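Sso-CP2 metallo-carboxypetidase (Sulfolobus solfataricus, PDB 4MMO) probably cleaves residues from the C-terminal end of peptides, as a zinc-binding metallo-carboxypeptidase of the M20 family. Local coordinates at residues K170-I175 against E370-P375; T354-M359 against D394-I399. One frame throughout, in Å; residues are numbered along the deposited sequence.

How the interactions relate
Both contacts lie on the same side of the chain's centre, with centres about 12 Å apart. The segments interleave along the chain: 170-175, 354-359, 370-375, then 394-399. Helix 354-367 supplies residues 354-359 to interaction 2 and is followed by strand 372-374, which serves interaction 1. The two contacts meet at Ile175. Its CD1 lies 3.6 Å from Ala398 CB, and its CG2 lies 3.6 Å from Val396 CG2. The small parallel sheet of interaction 1 is thereby packed against the helix and the edge strand of interaction 2. The side chains of Gln174 and Ile399 each lie about 13 Å from the bound zinc, too far to be ligands.

Interaction 1. Residues K170-I175 against E370-P375; sequences KGRPQI and EPQVIP
Residues 174-175 and 372-374 pair as two short parallel strands, with both the N and the O of Gln372 bonded to the 173-175 backbone, to the residues flanking Gln174. Gln372 N donates to Pro173 O at 3.0 Å, and Ile175 N donates to Gln372 O at 2.8 Å, nearly straight at 172°. Ile374 N then donates to Ile175 O at 3.0 Å, almost along the C=O axis. This two-stranded parallel sheet ties residues 174-175 to the strand that follows helix 354-367, nearly 200 residues later.

Gln174 and Gln372 point to one face of the sheet, Ile175 and Val373 to the other. On the second face Ile175 CG1 runs beside the Pro371 ring, 4.1 Å from Pro371 CB. The Ile175 CB also meets Val373 CG2. Helix 354-367 covers this side, with Met359 on Ile175 and Ala363 on both Pro173 and Pro371.

Near the start of the pair, the Gln372 amide stacks on the Arg172 guanidinium. The two planes are 18° apart, and Gln372 CD lies 3.5 Å above the guanidinium plane, offset toward its rim. Lys170 CD lies over the opposite face. A bend at chi2 (-59°) folds the Gln372 chain back, so that NE2 donates to its own segment, to Glu370 O at 3.0 Å. The donor sits above that carbonyl plane, while the oxygen is nearly in the amide plane.

Arg172 NH2 forms salt bridges with Asp168 and Asp249, and Gln174 NE2 bonds to Gly166 O. The amide stack therefore adds contact to an arginine whose charge is met by aspartates, and the bond to Glu370 O probably limits rotation of the amide.

Interaction 2. Residues T354-M359 against D394-I399; sequences TVVKAM and DAVSAI
Asp394 OD2 is gripped by two waters, each giving it a weak hydrogen bond. One water lies 2.8 Å from Asp394 OD2 and accepts from Val355 N. The other accepts from Thr354 N at 2.9 Å and gives Asp394 OD2 a weak bond of 3.3 Å. The contact belongs to the alpha/beta part of the M20 fold, where the first turns of helix 354-367 pack on strand 395-396, one of the two outermost strands of the mixed sheet within this chain. The carboxylate thus faces the N-terminal end of the helix through water. The positive end of the helix dipole would probably favour its charged form.

Below this polar edge the contact is apolar. Val355 CG1 takes the crowded position between the backbone N and the carbonyl carbon (chi1 66°) and rests against Asp394 CB at 4.0 Å. Val355 and Val396 pass one another in opposite senses, with Val355 CG2 3.9 Å from Val396 CG1. Val356 lies slantwise to Val396, with CG2 3.9 Å from Val396 CB. Val355, Val356 and, one turn on, Met359 all touch Val396.

Met359 CG is anti to the backbone N (chi1 -159°), and bends at chi2 and chi3 bring the thioether onto Ala398 and Ile399, and its methyl onto Val396. Neighbours complete the core. Ile161 of strand 159-161 touches Met359 and Val396, and Phe430 of helix 417-433 touches Val355 and Met359. Met359 runs nearly perpendicular to Ile399, with Met359 SD 3.6 Å from Ile399 CG1. The Met359 CE methyl lies 4.0 Å from Val396 CG1.

Interaction 1. Residues K170-I175 against E370-P375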
loop_
_atom_site.group_PDB
_atom_site.type_symbol
_atom_site.label_atom_id
_atom_site.label_comp_id
_atom_site.label_asym_id
_atom_site.label_seq_id
_atom_site.Cartn_x
_atom_site.Cartn_y
_atom_site.Cartn_z
ATOM N N LYS A 170 -32.346 14.153 6.494
ATOM C CA LYS A 170 -33.494 14.882 7.030
ATOM C C LYS A 170 -34.601 13.934 7.483
ATOM O O LYS A 170 -35.577 14.361 8.099
ATOM C CB LYS A 170 -34.044 15.859 5.988
ATOM C CG LYS A 170 -33.173 17.085 5.756
ATOM C CD LYS A 170 -33.863 18.357 6.219
ATOM C CE LYS A 170 -33.055 19.596 5.862
ATOM N NZ LYS A 170 -33.348 20.086 4.487
ATOM N N GLY A 171 -34.448 12.649 7.170
ATOM C CA GLY A 171 -35.413 11.642 7.572
ATOM C C GLY A 171 -36.500 11.403 6.541
ATOM O O GLY A 171 -37.518 10.776 6.834
ATOM N N ARG A 172 -36.285 11.900 5.328
ATOM C CA ARG A 172 -37.232 11.702 4.239
ATOM C C ARG A 172 -36.904 10.419 3.490
ATOM O O ARG A 172 -35.731 10.108 3.283
ATOM C CB ARG A 172 -37.172 12.884 3.277
ATOM C CG ARG A 172 -37.585 14.203 3.904
ATOM C CD ARG A 172 -37.092 15.387 3.096
ATOM N NE ARG A 172 -35.634 15.435 3.051
ATOM C CZ ARG A 172 -34.930 16.432 2.527
ATOM N NH1 ARG A 172 -35.543 17.481 1.996
ATOM N NH2 ARG A 172 -33.605 16.377 2.536
ATOM N N PRO A 173 -37.935 9.664 3.076
ATOM C CA PRO A 173 -37.653 8.456 2.292
ATOM C C PRO A 173 -37.010 8.799 0.951
ATOM O O PRO A 173 -37.256 9.885 0.420
ATOM C CB PRO A 173 -39.036 7.835 2.089
ATOM C CG PRO A 173 -39.995 8.976 2.231
ATOM C CD PRO A 173 -39.382 9.891 3.243
ATOM N N GLN A 174 -36.197 7.886 0.423
ATOM C CA GLN A 174 -35.486 8.117 -0.831
ATOM C C GLN A 174 -35.937 7.167 -1.935
ATOM O O GLN A 174 -36.164 5.980 -1.700
ATOM C CB GLN A 174 -33.978 7.992 -0.616
ATOM C CG GLN A 174 -33.405 9.086 0.267
ATOM C CD GLN A 174 -31.912 8.971 0.438
ATOM O OE1 GLN A 174 -31.167 9.891 0.105
ATOM N NE2 GLN A 174 -31.462 7.839 0.970
ATOM N N ILE A 175 -36.072 7.718 -3.136
ATOM C CA ILE A 175 -36.447 6.959 -4.321
ATOM C C ILE A 175 -35.296 7.087 -5.304
ATOM O O ILE A 175 -34.914 8.196 -5.682
ATOM C CB ILE A 175 -37.729 7.515 -4.982
ATOM C CG1 ILE A 175 -38.854 7.691 -3.955
ATOM C CG2 ILE A 175 -38.177 6.616 -6.127
ATOM C CD1 ILE A 175 -39.338 6.419 -3.324
ATOM N N GLU A 370 -42.049 14.783 1.908
ATOM C CA GLU A 370 -41.825 14.701 0.471
ATOM C C GLU A 370 -40.677 13.738 0.162
ATOM O O GLU A 370 -39.547 13.974 0.587
ATOM C CB GLU A 370 -41.503 16.088 -0.090
ATOM C CG GLU A 370 -41.673 16.199 -1.599
ATOM C CD GLU A 370 -43.120 16.053 -2.038
ATOM O OE1 GLU A 370 -44.022 16.474 -1.281
ATOM O OE2 GLU A 370 -43.356 15.510 -3.137
ATOM N N PRO A 371 -40.957 12.647 -0.573
ATOM C CA PRO A 371 -39.875 11.726 -0.941
ATOM C C PRO A 371 -38.815 12.383 -1.818
ATOM O O PRO A 371 -39.153 13.129 -2.734
ATOM C CB PRO A 371 -40.595 10.632 -1.736
ATOM C CG PRO A 371 -42.012 10.703 -1.297
ATOM C CD PRO A 371 -42.271 12.149 -1.021
ATOM N N GLN A 372 -37.547 12.101 -1.536
ATOM C CA GLN A 372 -36.450 12.641 -2.324
ATOM C C GLN A 372 -36.082 11.669 -3.442
ATOM O O GLN A 372 -35.727 10.519 -3.190
ATOM C CB GLN A 372 -35.248 12.922 -1.426
ATOM C CG GLN A 372 -35.553 13.907 -0.306
ATOM C CD GLN A 372 -36.041 15.246 -0.830
ATOM O OE1 GLN A 372 -35.302 15.965 -1.506
ATOM N NE2 GLN A 372 -37.298 15.579 -0.539
ATOM N N VAL A 373 -36.179 12.151 -4.675
ATOM C CA VAL A 373 -36.027 11.324 -5.865
ATOM C C VAL A 373 -34.737 11.701 -6.578
ATOM O O VAL A 373 -34.564 12.854 -6.977
ATOM C CB VAL A 373 -37.212 11.544 -6.840
ATOM C CG1 VAL A 373 -37.153 10.568 -8.011
ATOM C CG2 VAL A 373 -38.538 11.406 -6.110
ATOM N N ILE A 374 -33.826 10.741 -6.727
ATOM C CA ILE A 374 -32.588 10.973 -7.473
ATOM C C ILE A 374 -32.495 10.016 -8.661
ATOM O O ILE A 374 -33.014 8.902 -8.604
ATOM C CB ILE A 374 -31.345 10.846 -6.576
ATOM C CG1 ILE A 374 -31.341 9.502 -5.845
ATOM C CG2 ILE A 374 -31.312 11.995 -5.583
ATOM C CD1 ILE A 374 -30.057 9.227 -5.082
ATOM N N PRO A 375 -31.844 10.454 -9.750
ATOM C CA PRO A 375 -31.825 9.649 -10.977
ATOM C C PRO A 375 -30.980 8.379 -10.852
ATOM O O PRO A 375 -31.184 7.432 -11.612
ATOM C CB PRO A 375 -31.221 10.603 -12.010
ATOM C CG PRO A 375 -30.383 11.540 -11.215
ATOM C CD PRO A 375 -31.075 11.703 -9.896
#

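Interaction 2. Residues T354-M359 against D394-I399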
loop_
_atom_site.group_PDB
_atom_site.type_symbol
_atom_site.label_atom_id
_atom_site.label_comp_id
_atom_site.label_asym_id
_atom_site.label_seq_id
_atom_site.Cartn_x
_atom_site.Cartn_y
_atom_site.Cartn_z
ATOM N N THR A 354 -45.198 3.403 -13.511
ATOM C CA THR A 354 -46.173 3.218 -12.446
ATOM C C THR A 354 -45.521 2.706 -11.158
ATOM O O THR A 354 -45.943 3.073 -10.056
ATOM C CB THR A 354 -47.287 2.253 -12.873
ATOM O OG1 THR A 354 -46.704 1.057 -13.396
ATOM C CG2 THR A 354 -48.161 2.893 -13.943
ATOM N N VAL A 355 -44.498 1.862 -11.283
ATOM C CA VAL A 355 -43.851 1.326 -10.089
ATOM C C VAL A 355 -43.215 2.476 -9.318
ATOM O O VAL A 355 -43.310 2.533 -8.093
ATOM C CB VAL A 355 -42.823 0.188 -10.397
ATOM C CG1 VAL A 355 -41.615 0.704 -11.177
ATOM C CG2 VAL A 355 -42.373 -0.478 -9.101
ATOM N N VAL A 356 -42.609 3.420 -10.035
ATOM C CA VAL A 356 -42.018 4.582 -9.375
ATOM C C VAL A 356 -43.114 5.431 -8.746
ATOM O O VAL A 356 -43.000 5.853 -7.594
ATOM C CB VAL A 356 -41.175 5.435 -10.347
ATOM C CG1 VAL A 356 -40.766 6.755 -9.702
ATOM C CG2 VAL A 356 -39.934 4.669 -10.779
ATOM N N LYS A 357 -44.178 5.671 -9.506
ATOM C CA LYS A 357 -45.296 6.473 -9.027
ATOM C C LYS A 357 -45.882 5.869 -7.763
ATOM O O LYS A 357 -46.044 6.560 -6.761
ATOM C CB LYS A 357 -46.376 6.585 -10.108
ATOM C CG LYS A 357 -46.075 7.627 -11.174
ATOM C CD LYS A 357 -46.991 7.475 -12.380
ATOM C CE LYS A 357 -47.085 8.766 -13.180
ATOM N NZ LYS A 357 -47.911 8.602 -14.407
ATOM N N ALA A 358 -46.186 4.574 -7.811
ATOM C CA ALA A 358 -46.716 3.864 -6.648
ATOM C C ALA A 358 -45.780 3.999 -5.449
ATOM O O ALA A 358 -46.221 4.071 -4.303
ATOM C CB ALA A 358 -46.929 2.398 -6.983
ATOM N N MET A 359 -44.484 4.049 -5.723
ATOM C CA MET A 359 -43.483 4.138 -4.669
ATOM C C MET A 359 -43.446 5.545 -4.052
ATOM O O MET A 359 -43.401 5.698 -2.833
ATOM C CB MET A 359 -42.117 3.763 -5.244
ATOM C CG MET A 359 -41.098 3.336 -4.224
ATOM S SD MET A 359 -41.490 1.804 -3.341
ATOM C CE MET A 359 -41.162 0.571 -4.594
ATOM N N ASP A 394 -39.000 -0.933 -16.123
ATOM C CA ASP A 394 -39.609 -0.292 -14.964
ATOM C C ASP A 394 -38.946 -0.805 -13.696
ATOM O O ASP A 394 -39.389 -1.791 -13.104
ATOM C CB ASP A 394 -41.119 -0.548 -14.932
ATOM C CG ASP A 394 -41.840 0.046 -16.136
ATOM O OD1 ASP A 394 -41.292 0.981 -16.754
ATOM O OD2 ASP A 394 -42.951 -0.417 -16.466
ATOM N N ALA A 395 -37.874 -0.127 -13.298
ATOM C CA ALA A 395 -37.104 -0.509 -12.124
ATOM C C ALA A 395 -36.902 0.687 -11.203
ATOM O O ALA A 395 -36.755 1.815 -11.661
ATOM C CB ALA A 395 -35.761 -1.089 -12.539
ATOM N N VAL A 396 -36.895 0.421 -9.903
ATOM C CA VAL A 396 -36.676 1.452 -8.897
ATOM C C VAL A 396 -36.015 0.830 -7.667
ATOM O O VAL A 396 -36.133 -0.373 -7.432
ATOM C CB VAL A 396 -38.012 2.112 -8.481
ATOM C CG1 VAL A 396 -38.957 1.082 -7.883
ATOM C CG2 VAL A 396 -37.782 3.266 -7.507
ATOM N N SER A 397 -35.313 1.653 -6.896
ATOM C CA SER A 397 -34.792 1.232 -5.606
ATOM C C SER A 397 -35.381 2.118 -4.520
ATOM O O SER A 397 -35.023 3.290 -4.392
ATOM C CB SER A 397 -33.269 1.301 -5.577
ATOM O OG SER A 397 -32.771 0.712 -4.386
ATOM N N ALA A 398 -36.292 1.543 -3.743
ATOM C CA ALA A 398 -36.984 2.281 -2.702
ATOM C C ALA A 398 -37.544 1.316 -1.674
ATOM O O ALA A 398 -37.667 0.124 -1.949
ATOM C CB ALA A 398 -38.097 3.078 -3.304
ATOM N N ILE A 399 -37.945 1.873 -0.532
ATOM C CA ILE A 399 -38.288 1.142 0.692
ATOM C C ILE A 399 -37.002 0.823 1.436
ATOM O O ILE A 399 -36.077 0.246 0.868
ATOM C CB ILE A 399 -39.098 -0.153 0.458
ATOM C CG1 ILE A 399 -40.345 0.136 -0.386
ATOM C CG2 ILE A 399 -39.494 -0.766 1.797
ATOM C CD1 ILE A 399 -41.069 -1.105 -0.867
HETATM O O HOH W 1 -45.259 1.969 -16.032
HETATM O O HOH W 2 -44.100 0.257 -13.958
#